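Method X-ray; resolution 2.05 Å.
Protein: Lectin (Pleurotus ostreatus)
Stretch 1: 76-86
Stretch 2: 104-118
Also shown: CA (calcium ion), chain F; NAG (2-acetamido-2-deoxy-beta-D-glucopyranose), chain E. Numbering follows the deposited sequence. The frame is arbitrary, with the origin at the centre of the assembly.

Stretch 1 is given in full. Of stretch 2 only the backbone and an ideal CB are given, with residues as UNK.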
# COMPACT_ATOMS: atom_id res chain seq x y z
N SER A 76 -26.13 -28.21 -4.45
CA SER A 76 -26.65 -28.94 -3.31
C SER A 76 -28.14 -29.17 -3.44
O SER A 76 -28.86 -28.35 -4.02
CB SER A 76 -26.37 -28.20 -1.99
OG SER A 76 -26.92 -26.88 -2.02
N ASP A 77 -28.60 -30.25 -2.84
CA ASP A 77 -30.02 -30.46 -2.61
C ASP A 77 -30.15 -30.79 -1.13
O ASP A 77 -29.79 -31.89 -0.72
CB ASP A 77 -30.54 -31.60 -3.49
CG ASP A 77 -32.04 -31.83 -3.34
OD1 ASP A 77 -32.68 -31.18 -2.49
OD2 ASP A 77 -32.58 -32.68 -4.10
N ASP A 78 -30.63 -29.84 -0.31
CA ASP A 78 -31.19 -28.55 -0.70
C ASP A 78 -30.24 -27.36 -0.57
O ASP A 78 -30.33 -26.41 -1.33
CB ASP A 78 -32.42 -28.23 0.17
CG ASP A 78 -33.58 -29.14 -0.11
OD1 ASP A 78 -34.33 -28.84 -1.06
OD2 ASP A 78 -33.74 -30.16 0.61
N ALA A 79 -29.34 -27.39 0.42
CA ALA A 79 -28.55 -26.20 0.72
C ALA A 79 -27.19 -26.63 1.26
O ALA A 79 -26.99 -27.79 1.64
CB ALA A 79 -29.27 -25.30 1.74
N HIS A 80 -26.25 -25.68 1.30
CA HIS A 80 -24.89 -25.98 1.73
C HIS A 80 -24.22 -24.76 2.35
O HIS A 80 -24.57 -23.61 2.05
CB HIS A 80 -24.02 -26.46 0.56
CG HIS A 80 -23.87 -25.44 -0.52
ND1 HIS A 80 -24.67 -25.42 -1.64
CD2 HIS A 80 -23.03 -24.38 -0.64
CE1 HIS A 80 -24.33 -24.40 -2.41
NE2 HIS A 80 -23.34 -23.75 -1.83
N THR A 81 -23.23 -25.03 3.20
CA THR A 81 -22.26 -24.05 3.66
C THR A 81 -20.87 -24.61 3.40
O THR A 81 -20.59 -25.75 3.79
CB THR A 81 -22.43 -23.74 5.15
OG1 THR A 81 -23.79 -23.39 5.40
CG2 THR A 81 -21.52 -22.59 5.58
N PHE A 82 -20.01 -23.82 2.76
CA PHE A 82 -18.71 -24.29 2.30
C PHE A 82 -17.60 -23.64 3.13
O PHE A 82 -17.57 -22.41 3.26
CB PHE A 82 -18.52 -23.93 0.82
CG PHE A 82 -17.51 -24.79 0.10
CD1 PHE A 82 -16.15 -24.65 0.34
CD2 PHE A 82 -17.92 -25.73 -0.84
CE1 PHE A 82 -15.22 -25.45 -0.33
CE2 PHE A 82 -17.00 -26.53 -1.52
CZ PHE A 82 -15.66 -26.40 -1.26
N TYR A 83 -16.70 -24.46 3.67
CA TYR A 83 -15.59 -24.00 4.50
C TYR A 83 -14.26 -24.42 3.89
O TYR A 83 -14.13 -25.52 3.34
CB TYR A 83 -15.66 -24.58 5.91
CG TYR A 83 -16.92 -24.26 6.68
CD1 TYR A 83 -18.04 -25.08 6.60
CD2 TYR A 83 -16.96 -23.16 7.53
CE1 TYR A 83 -19.18 -24.80 7.33
CE2 TYR A 83 -18.11 -22.87 8.27
CZ TYR A 83 -19.20 -23.70 8.16
OH TYR A 83 -20.34 -23.44 8.87
N VAL A 84 -13.25 -23.56 4.03
CA VAL A 84 -11.89 -23.90 3.60
C VAL A 84 -10.94 -23.58 4.74
O VAL A 84 -10.83 -22.42 5.16
CB VAL A 84 -11.49 -23.16 2.31
CG1 VAL A 84 -10.05 -23.53 1.94
CG2 VAL A 84 -12.46 -23.54 1.17
N ASN A 85 -10.25 -24.61 5.24
CA ASN A 85 -9.32 -24.47 6.36
C ASN A 85 -9.98 -23.76 7.54
O ASN A 85 -9.38 -22.89 8.18
CB ASN A 85 -8.05 -23.75 5.92
CG ASN A 85 -7.27 -24.55 4.91
OD1 ASN A 85 -7.12 -25.77 5.07
ND2 ASN A 85 -6.79 -23.90 3.84
N GLY A 86 -11.24 -24.10 7.80
CA GLY A 86 -11.98 -23.59 8.93
C GLY A 86 -12.67 -22.26 8.70
O GLY A 86 -13.36 -21.79 9.61
N UNK A 104 -8.10 -18.42 -1.46
CA UNK A 104 -6.67 -18.69 -1.31
C UNK A 104 -6.45 -19.99 -0.54
O UNK A 104 -7.27 -20.40 0.28
CB UNK A 104 -5.97 -17.53 -0.60
N UNK A 105 -5.31 -20.63 -0.79
CA UNK A 105 -5.05 -21.96 -0.24
C UNK A 105 -3.74 -21.97 0.53
O UNK A 105 -2.85 -21.14 0.31
CB UNK A 105 -5.02 -23.01 -1.35
N UNK A 106 -3.63 -22.94 1.43
CA UNK A 106 -2.35 -23.27 2.04
C UNK A 106 -1.47 -24.02 1.04
O UNK A 106 -1.99 -24.69 0.14
CB UNK A 106 -2.56 -24.10 3.31
N UNK A 107 -0.15 -23.92 1.17
CA UNK A 107 0.73 -24.48 0.12
C UNK A 107 0.72 -26.01 0.01
O UNK A 107 0.85 -26.51 -1.12
CB UNK A 107 2.17 -24.02 0.38
N UNK A 108 0.60 -26.77 1.10
CA UNK A 108 0.82 -28.21 0.97
C UNK A 108 -0.40 -29.09 1.25
O UNK A 108 -0.45 -30.23 0.76
CB UNK A 108 1.95 -28.62 1.92
N UNK A 109 -1.36 -28.63 2.05
CA UNK A 109 -2.59 -29.38 2.28
C UNK A 109 -3.70 -28.39 2.58
O UNK A 109 -3.44 -27.30 3.09
CB UNK A 109 -2.43 -30.39 3.42
N UNK A 110 -4.94 -28.78 2.27
CA UNK A 110 -6.08 -27.92 2.51
C UNK A 110 -7.29 -28.75 2.93
O UNK A 110 -7.60 -29.77 2.31
CB UNK A 110 -6.40 -27.09 1.26
N UNK A 111 -7.96 -28.30 4.00
CA UNK A 111 -9.13 -28.98 4.52
C UNK A 111 -10.38 -28.32 3.96
O UNK A 111 -10.68 -27.16 4.27
CB UNK A 111 -9.14 -28.96 6.05
N UNK A 112 -11.13 -29.06 3.14
CA UNK A 112 -12.41 -28.60 2.62
C UNK A 112 -13.52 -29.23 3.43
O UNK A 112 -13.48 -30.44 3.71
CB UNK A 112 -12.56 -28.94 1.13
N UNK A 113 -14.49 -28.43 3.85
CA UNK A 113 -15.59 -28.93 4.66
C UNK A 113 -16.89 -28.32 4.17
O UNK A 113 -16.93 -27.13 3.84
CB UNK A 113 -15.37 -28.62 6.14
N UNK A 114 -17.93 -29.14 4.11
CA UNK A 114 -19.24 -28.69 3.63
C UNK A 114 -20.29 -29.22 4.60
O UNK A 114 -20.30 -30.41 4.92
CB UNK A 114 -19.51 -29.17 2.20
N UNK A 115 -21.16 -28.33 5.06
CA UNK A 115 -22.35 -28.73 5.79
C UNK A 115 -23.49 -28.75 4.78
O UNK A 115 -23.84 -27.71 4.22
CB UNK A 115 -22.64 -27.79 6.96
N UNK A 116 -24.01 -29.94 4.50
CA UNK A 116 -25.11 -30.10 3.56
C UNK A 116 -26.43 -30.22 4.32
O UNK A 116 -26.47 -30.75 5.42
CB UNK A 116 -24.89 -31.32 2.67
N UNK A 117 -27.50 -29.71 3.72
CA UNK A 117 -28.77 -29.66 4.43
C UNK A 117 -29.89 -30.14 3.53
O UNK A 117 -30.09 -29.60 2.43
CB UNK A 117 -29.06 -28.24 4.93
N UNK A 118 -30.62 -31.15 3.99
CA UNK A 118 -31.86 -31.58 3.34
C UNK A 118 -33.02 -30.91 4.05
O UNK A 118 -33.21 -31.12 5.26
CB UNK A 118 -32.01 -33.10 3.36
CA CA F . -33.95 -32.46 -0.68
C1 NAG E . -3.65 -33.17 5.98
C2 NAG E . -3.54 -32.88 7.48
C3 NAG E . -2.13 -32.38 7.83
C4 NAG E . -1.06 -33.34 7.33
C5 NAG E . -1.28 -33.61 5.84
C6 NAG E . -0.34 -34.64 5.27
C7 NAG E . -5.66 -32.27 8.55
C8 NAG E . -6.60 -31.15 8.90
N2 NAG E . -4.55 -31.92 7.90
O3 NAG E . -2.05 -32.23 9.24
O5 NAG E . -2.62 -34.09 5.59
O6 NAG E . -0.75 -35.95 5.61
O7 NAG E . -5.90 -33.43 8.84

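Positions 109-118 run antiparallel to strand 79-84, so the rule of the contact is alternation: one set of side chains shares a face with His80, Phe82 and Val84, the next with Ala79, Thr81 and Tyr83.

Position 104 has nothing of stretch 1 near its CB, so little is dictated; it is Ala104. Position 105 also starts with an empty CB, but a long apolar chain could reach Val84. Leu105 does so, its CD2 4.1 Å from Val84 CG1.

Position 106 points toward stretch 1, with its CB 4.3 Å from Asn85 ND2, which favours a polar or small residue. It is Gln106. Positions 107 and 108 are out of reach; phi of -68° at 107 would admit proline among many others, and the residues are Pro107 and Thr108.

At 109 the CB lies sideways and free of stretch 1, while the sugar lies nearby, so a flat aromatic or a polar chain would suit. Trp109 lays one ring face against NAG, CE3 to N2 being 3.6 Å.

Position 110 has its CB 4.1 Å from Asn85 OD1, and the neighbouring ND2 offers a donor; Asn, Asp or another acceptor would answer it. Asn110 OD1 accepts from Asn85 ND2 at 2.9 Å and also from Gln106 N at 2.7 Å, tying the turn to the strand.

At 111 the backbone does the pairing: its N donates to Asn85 OD1 (2.9 Å), and its O accepts from Asn85 N (2.8 Å). The side chain is freer, and several aliphatics would serve; Leu111 has its CB 3.9 Å from Asn85 OD1.

Position 112 faces Phe82 and Val84, an apolar setting for an aromatic or large aliphatic. Phe112 CD2 lies 3.9 Å from both Phe82 CE1 and Val84 CG2, the two phenyl rings meeting at their edges.

Position 113 has its CB only 4.1 Å from Tyr83 CB, so a small residue packs easily. Ala113 fits, and its backbone exchanges hydrogen bonds with Tyr83, N to O at 3.0 Å and O to N at 2.7 Å.

Position 114 looks onto the Phe82 ring and calls for a branched or long aliphatic. Ile114 places CG1 over one ring face, 4.2 Å from the centroid, and brings CD1 to 3.6 Å from Phe82 CE2.

At 115 the CB sits 4.6 Å from Tyr83 CE1, beside Thr81; small or modest side chains suit. Ala115 pairs with Thr81 through two 2.9 Å backbone bonds, N to O and O to N.

Position 116 would carry its CB 5.4 Å from His80 CB, and its phi of -99° does not demand glycine; small residues seem possible. Gly116 brings its CA 3.5 Å from Ala79 O.

Position 117 lies beside little Ala79, leaving room for a longer chain. Gln117 extends, with OE1 4.3 Å from Ala79 CB.

Position 118 points away, yet calcium and Asp78 lie close, so an oxygen-bearing chain is wanted. Asn118 OD1 binds calcium at 2.5 Å, joining Asp77 OD1 and Asp78 OD2.

Stretch 2 104-118: ALQPTWNLFAIAGQN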
# COMPACT_ATOMS: atom_id res chain seq x y z
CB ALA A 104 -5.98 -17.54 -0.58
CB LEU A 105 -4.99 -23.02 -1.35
CG LEU A 105 -6.30 -23.23 -2.10
CD1 LEU A 105 -6.10 -24.32 -3.17
CD2 LEU A 105 -7.41 -23.62 -1.13
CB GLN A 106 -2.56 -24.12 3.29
CG GLN A 106 -3.24 -23.37 4.43
CD GLN A 106 -3.81 -24.29 5.49
OE1 GLN A 106 -3.74 -25.52 5.37
NE2 GLN A 106 -4.38 -23.71 6.53
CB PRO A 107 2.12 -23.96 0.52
CG PRO A 107 1.99 -23.56 1.96
CD PRO A 107 0.59 -23.06 2.11
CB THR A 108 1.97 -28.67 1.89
OG1 THR A 108 1.60 -28.45 3.26
CG2 THR A 108 3.24 -27.88 1.58
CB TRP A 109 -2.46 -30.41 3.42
CG TRP A 109 -2.15 -29.80 4.78
CD1 TRP A 109 -0.92 -29.69 5.37
CD2 TRP A 109 -3.09 -29.27 5.73
NE1 TRP A 109 -1.04 -29.10 6.60
CE2 TRP A 109 -2.35 -28.83 6.85
CE3 TRP A 109 -4.49 -29.10 5.74
CZ2 TRP A 109 -2.96 -28.24 7.97
CZ3 TRP A 109 -5.09 -28.51 6.85
CH2 TRP A 109 -4.32 -28.09 7.95
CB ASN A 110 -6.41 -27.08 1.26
CG ASN A 110 -5.34 -26.06 0.96
OD1 ASN A 110 -5.30 -25.00 1.58
ND2 ASN A 110 -4.44 -26.39 0.03
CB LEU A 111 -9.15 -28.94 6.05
CG LEU A 111 -10.41 -29.60 6.62
CD1 LEU A 111 -10.38 -31.12 6.39
CD2 LEU A 111 -10.55 -29.27 8.09
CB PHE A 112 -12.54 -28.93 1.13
CG PHE A 112 -11.46 -28.29 0.29
CD1 PHE A 112 -10.23 -28.91 0.11
CD2 PHE A 112 -11.66 -27.03 -0.26
CE1 PHE A 112 -9.23 -28.31 -0.63
CE2 PHE A 112 -10.66 -26.42 -1.01
CZ PHE A 112 -9.45 -27.06 -1.20
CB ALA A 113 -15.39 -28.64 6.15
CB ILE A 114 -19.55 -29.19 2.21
CG1 ILE A 114 -18.42 -28.83 1.24
CG2 ILE A 114 -20.89 -28.60 1.71
CD1 ILE A 114 -18.61 -29.44 -0.15
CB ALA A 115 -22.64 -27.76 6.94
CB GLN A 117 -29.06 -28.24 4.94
CG GLN A 117 -30.27 -28.16 5.83
CD GLN A 117 -30.47 -26.78 6.46
OE1 GLN A 117 -29.96 -25.77 5.96
NE2 GLN A 117 -31.22 -26.74 7.56
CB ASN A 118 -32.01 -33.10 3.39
CG ASN A 118 -33.25 -33.58 2.65
OD1 ASN A 118 -33.76 -32.89 1.76
ND2 ASN A 118 -33.76 -34.76 3.01
O HOH W 1 -35.88 -30.85 -1.73
O HOH W 2 -25.46 -25.68 5.62
O HOH W 3 -7.04 -21.13 2.90
O HOH W 4 -12.62 -26.25 6.49
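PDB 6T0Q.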